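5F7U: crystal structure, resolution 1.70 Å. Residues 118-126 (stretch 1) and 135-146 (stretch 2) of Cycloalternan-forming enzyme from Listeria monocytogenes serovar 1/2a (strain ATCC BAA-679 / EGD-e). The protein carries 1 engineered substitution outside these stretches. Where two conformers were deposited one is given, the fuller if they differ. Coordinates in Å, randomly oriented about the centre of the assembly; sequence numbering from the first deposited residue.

Stretch 1 (118-126) WEYVQDVTS
Stretch 2, residues 135-146: TLNMTATAGDFS

Two neighbouring strands of one chain, 118-126 and 135-140, run antiparallel but strongly splayed, with 128° between their directions and 4.4 Å at closest approach; residues 141-146 carry the second stretch on as loop and turn. The two stretches bury 830 Å² between them, both sides summed.

The register pairs Val 121 with Ala 140 (CA-CA 4.6 Å), Val 124 with Met 138 (4.5 Å) and Ser 126 with Asn 137 (5.2 Å). It slips by one residue between each pair and the next, giving two beta bulges. At the first, Gln 122 leaves the extended region (phi/psi -95/-85) and aims its CB toward the second strand; at the second, Thr 125 also leaves it (-95/-28), its CA-to-CB bond sideways.

Thr 139 fills the first irregularity. Its backbone O accepts from Gln 122 N at 2.8 Å and its N donates to Asp 123 O at 2.9 Å, while its p rotamer (chi1 48°) places OG1 3.1 Å from Asp 123 N, its donor. A water joins Thr 139 OG1 (2.7 Å) to Asp 123 OD2 (3.0 Å). At the second bulge, Asn 137 O receives Thr 125 N at 2.8 Å and, weakly, Ser 126 N at 3.5 Å. Asn 137 N returns a bond to Ser 126 O at 2.9 Å, and Asn 137 ND2 (chi1 m) donates to Ser 126 OG (chi1 p) at 3.0 Å, their side chains sharing a face. Between the two bulges the methyls Thr 125 CG2 and Thr 139 CG2 touch at 3.5 Å.

On the face bearing Val 124 and Met 138, apolar side chains pack together. Met 138, extended as m, t, t, lays SD against Val 121 CG1 at 3.5 Å and CE against Val 124 CG2 at 4.2 Å, so one long side chain touches two valines, both in t. Val 124 CG1 also meets Leu 136 CB at 4.3 Å.

Past the strand, Thr 141 (phi/psi -71/-25, chi1 p) clamps Tyr 120: Thr 141 N donates to Tyr 120 O at 2.8 Å, and Tyr 120 N to Thr 141 OG1 at 3.0 Å. OG1 lies at the edge of the tyrosine ring.

The turn then curls around the Glu 119 carboxylate (chi m, t, -10°). Gly 143 CA comes within 3.3 Å of Glu 119 OE2; an ideal CB there would sit 2.0 Å from that oxygen, and phi of 82° by itself favours glycine. The CA-to-CB bond of Phe 145 (chi1 m) points toward the first strand, and its CD2 lies 3.5 Å from Glu 119 OE1. One water sits among them, donating to Glu 119 OE1 and Ala 142 O and accepting from Phe 145 N, each at 2.8 Å.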

# COMPACT_ATOMS: atom_id res chain seq x y z
N TRP A 118 -18.51 -30.28 -11.39
CA TRP A 118 -19.22 -29.05 -11.03
C TRP A 118 -20.73 -29.24 -10.95
O TRP A 118 -21.33 -29.91 -11.80
CB TRP A 118 -18.85 -27.92 -12.00
CG TRP A 118 -17.45 -27.44 -11.78
CD1 TRP A 118 -16.33 -27.80 -12.49
CD2 TRP A 118 -17.01 -26.56 -10.76
NE1 TRP A 118 -15.22 -27.17 -11.97
CE2 TRP A 118 -15.60 -26.42 -10.90
CE3 TRP A 118 -17.66 -25.88 -9.71
CZ2 TRP A 118 -14.84 -25.60 -10.05
CZ3 TRP A 118 -16.90 -25.07 -8.85
CH2 TRP A 118 -15.50 -24.94 -9.03
N GLU A 119 -21.32 -28.64 -9.92
CA GLU A 119 -22.77 -28.49 -9.79
C GLU A 119 -23.02 -27.01 -9.59
O GLU A 119 -22.22 -26.33 -8.92
CB GLU A 119 -23.29 -29.26 -8.58
CG GLU A 119 -23.07 -30.77 -8.66
CD GLU A 119 -23.55 -31.52 -7.44
OE1 GLU A 119 -23.91 -30.91 -6.40
OE2 GLU A 119 -23.56 -32.77 -7.52
N TYR A 120 -24.08 -26.49 -10.20
CA TYR A 120 -24.37 -25.06 -10.14
C TYR A 120 -25.77 -24.82 -9.64
O TYR A 120 -26.60 -25.70 -9.71
CB TYR A 120 -24.22 -24.39 -11.52
CG TYR A 120 -22.84 -24.52 -12.13
CD1 TYR A 120 -21.86 -23.55 -11.86
CD2 TYR A 120 -22.52 -25.58 -12.99
CE1 TYR A 120 -20.59 -23.64 -12.42
CE2 TYR A 120 -21.25 -25.69 -13.55
CZ TYR A 120 -20.30 -24.71 -13.26
OH TYR A 120 -19.04 -24.80 -13.82
N VAL A 121 -26.00 -23.63 -9.10
CA VAL A 121 -27.36 -23.20 -8.76
C VAL A 121 -28.15 -23.12 -10.07
O VAL A 121 -27.67 -22.55 -11.06
CB VAL A 121 -27.35 -21.82 -8.04
CG1 VAL A 121 -28.76 -21.29 -7.88
CG2 VAL A 121 -26.69 -21.94 -6.67
N GLN A 122 -29.34 -23.71 -10.06
CA GLN A 122 -30.28 -23.57 -11.18
C GLN A 122 -31.26 -22.43 -10.89
O GLN A 122 -31.01 -21.30 -11.31
CB GLN A 122 -30.98 -24.91 -11.49
CG GLN A 122 -32.08 -24.85 -12.57
CD GLN A 122 -31.61 -24.25 -13.88
OE1 GLN A 122 -30.53 -24.59 -14.39
NE2 GLN A 122 -32.43 -23.35 -14.46
N ASP A 123 -32.35 -22.73 -10.16
CA ASP A 123 -33.40 -21.76 -9.86
C ASP A 123 -33.55 -21.47 -8.38
O ASP A 123 -33.22 -22.30 -7.54
CB ASP A 123 -34.76 -22.29 -10.36
CG ASP A 123 -34.81 -22.49 -11.86
OD1 ASP A 123 -34.01 -21.89 -12.59
OD2 ASP A 123 -35.67 -23.26 -12.33
N VAL A 124 -34.09 -20.29 -8.07
CA VAL A 124 -34.64 -20.00 -6.73
C VAL A 124 -36.05 -20.58 -6.69
O VAL A 124 -36.90 -20.19 -7.50
CB VAL A 124 -34.69 -18.48 -6.45
CG1 VAL A 124 -35.31 -18.19 -5.08
CG2 VAL A 124 -33.29 -17.87 -6.54
N THR A 125 -36.29 -21.52 -5.77
CA THR A 125 -37.61 -22.13 -5.64
C THR A 125 -38.47 -21.45 -4.58
O THR A 125 -39.69 -21.47 -4.67
CB THR A 125 -37.53 -23.65 -5.37
OG1 THR A 125 -36.81 -23.89 -4.17
CG2 THR A 125 -36.83 -24.35 -6.50
N SER A 126 -37.82 -20.87 -3.57
CA SER A 126 -38.53 -20.09 -2.56
C SER A 126 -37.59 -19.15 -1.83
O SER A 126 -36.37 -19.36 -1.78
CB SER A 126 -39.29 -20.99 -1.57
OG SER A 126 -38.41 -21.68 -0.69
N THR A 135 -33.09 -16.29 3.18
CA THR A 135 -32.65 -17.55 2.59
C THR A 135 -33.24 -17.69 1.21
O THR A 135 -34.46 -17.56 1.04
CB THR A 135 -33.15 -18.75 3.43
OG1 THR A 135 -32.67 -18.61 4.77
CG2 THR A 135 -32.71 -20.11 2.83
N LEU A 136 -32.40 -17.99 0.23
CA LEU A 136 -32.90 -18.38 -1.09
C LEU A 136 -32.74 -19.89 -1.20
O LEU A 136 -31.62 -20.39 -1.22
CB LEU A 136 -32.12 -17.66 -2.20
CG LEU A 136 -32.00 -16.12 -2.12
CD1 LEU A 136 -31.20 -15.59 -3.31
CD2 LEU A 136 -33.36 -15.45 -2.08
N ASN A 137 -33.86 -20.61 -1.23
CA ASN A 137 -33.84 -22.05 -1.44
C ASN A 137 -33.70 -22.32 -2.92
O ASN A 137 -34.46 -21.76 -3.72
CB ASN A 137 -35.10 -22.68 -0.86
CG ASN A 137 -35.13 -22.62 0.65
OD1 ASN A 137 -34.26 -23.19 1.31
ND2 ASN A 137 -36.12 -21.96 1.20
N MET A 138 -32.74 -23.17 -3.28
CA MET A 138 -32.37 -23.33 -4.68
C MET A 138 -32.40 -24.77 -5.16
O MET A 138 -32.28 -25.71 -4.37
CB MET A 138 -30.98 -22.75 -4.91
CG MET A 138 -30.95 -21.24 -4.75
SD MET A 138 -29.29 -20.62 -4.48
CE MET A 138 -29.54 -18.94 -5.04
N THR A 139 -32.58 -24.93 -6.47
CA THR A 139 -32.34 -26.22 -7.13
C THR A 139 -30.92 -26.19 -7.69
O THR A 139 -30.31 -25.13 -7.79
CB THR A 139 -33.33 -26.54 -8.26
OG1 THR A 139 -33.45 -25.40 -9.12
CG2 THR A 139 -34.68 -26.90 -7.66
N ALA A 140 -30.40 -27.37 -8.02
CA ALA A 140 -29.06 -27.51 -8.57
C ALA A 140 -29.13 -28.10 -9.98
O ALA A 140 -30.08 -28.82 -10.33
CB ALA A 140 -28.21 -28.39 -7.67
N THR A 141 -28.13 -27.80 -10.79
CA THR A 141 -28.08 -28.28 -12.18
C THR A 141 -27.80 -29.79 -12.29
O THR A 141 -28.14 -30.40 -13.30
CB THR A 141 -27.02 -27.54 -12.99
OG1 THR A 141 -25.75 -27.70 -12.36
CG2 THR A 141 -27.34 -26.08 -13.13
N ALA A 142 -27.15 -30.35 -11.27
CA ALA A 142 -26.80 -31.77 -11.20
C ALA A 142 -26.72 -32.16 -9.74
O ALA A 142 -26.58 -31.29 -8.87
CB ALA A 142 -25.47 -32.04 -11.91
N GLY A 143 -26.78 -33.46 -9.46
CA GLY A 143 -26.64 -33.94 -8.09
C GLY A 143 -27.93 -33.85 -7.30
O GLY A 143 -28.94 -33.34 -7.79
N ASP A 144 -27.89 -34.32 -6.06
CA ASP A 144 -29.09 -34.39 -5.21
C ASP A 144 -29.09 -33.43 -4.01
O ASP A 144 -29.82 -33.64 -3.05
CB ASP A 144 -29.35 -35.83 -4.76
CG ASP A 144 -28.17 -36.44 -3.99
OD1 ASP A 144 -27.27 -35.69 -3.51
OD2 ASP A 144 -28.14 -37.69 -3.89
N PHE A 145 -28.27 -32.37 -4.06
CA PHE A 145 -28.25 -31.41 -2.96
C PHE A 145 -29.46 -30.48 -3.00
O PHE A 145 -30.08 -30.34 -4.04
CB PHE A 145 -26.98 -30.53 -3.02
CG PHE A 145 -25.69 -31.24 -2.72
CD1 PHE A 145 -25.64 -32.54 -2.19
CD2 PHE A 145 -24.48 -30.57 -2.94
CE1 PHE A 145 -24.42 -33.17 -1.93
CE2 PHE A 145 -23.26 -31.19 -2.66
CZ PHE A 145 -23.23 -32.49 -2.17
N SER A 146 -29.78 -29.87 -1.86
CA SER A 146 -30.77 -28.79 -1.79
C SER A 146 -30.10 -27.50 -1.33
O SER A 146 -30.18 -27.14 -0.15
CB SER A 146 -31.92 -29.16 -0.85
OG SER A 146 -32.52 -30.37 -1.25
O HOH W 1 -26.68 -31.18 -6.09
O HOH W 2 -24.57 -33.91 -5.13
O HOH W 3 -35.28 -25.92 -10.98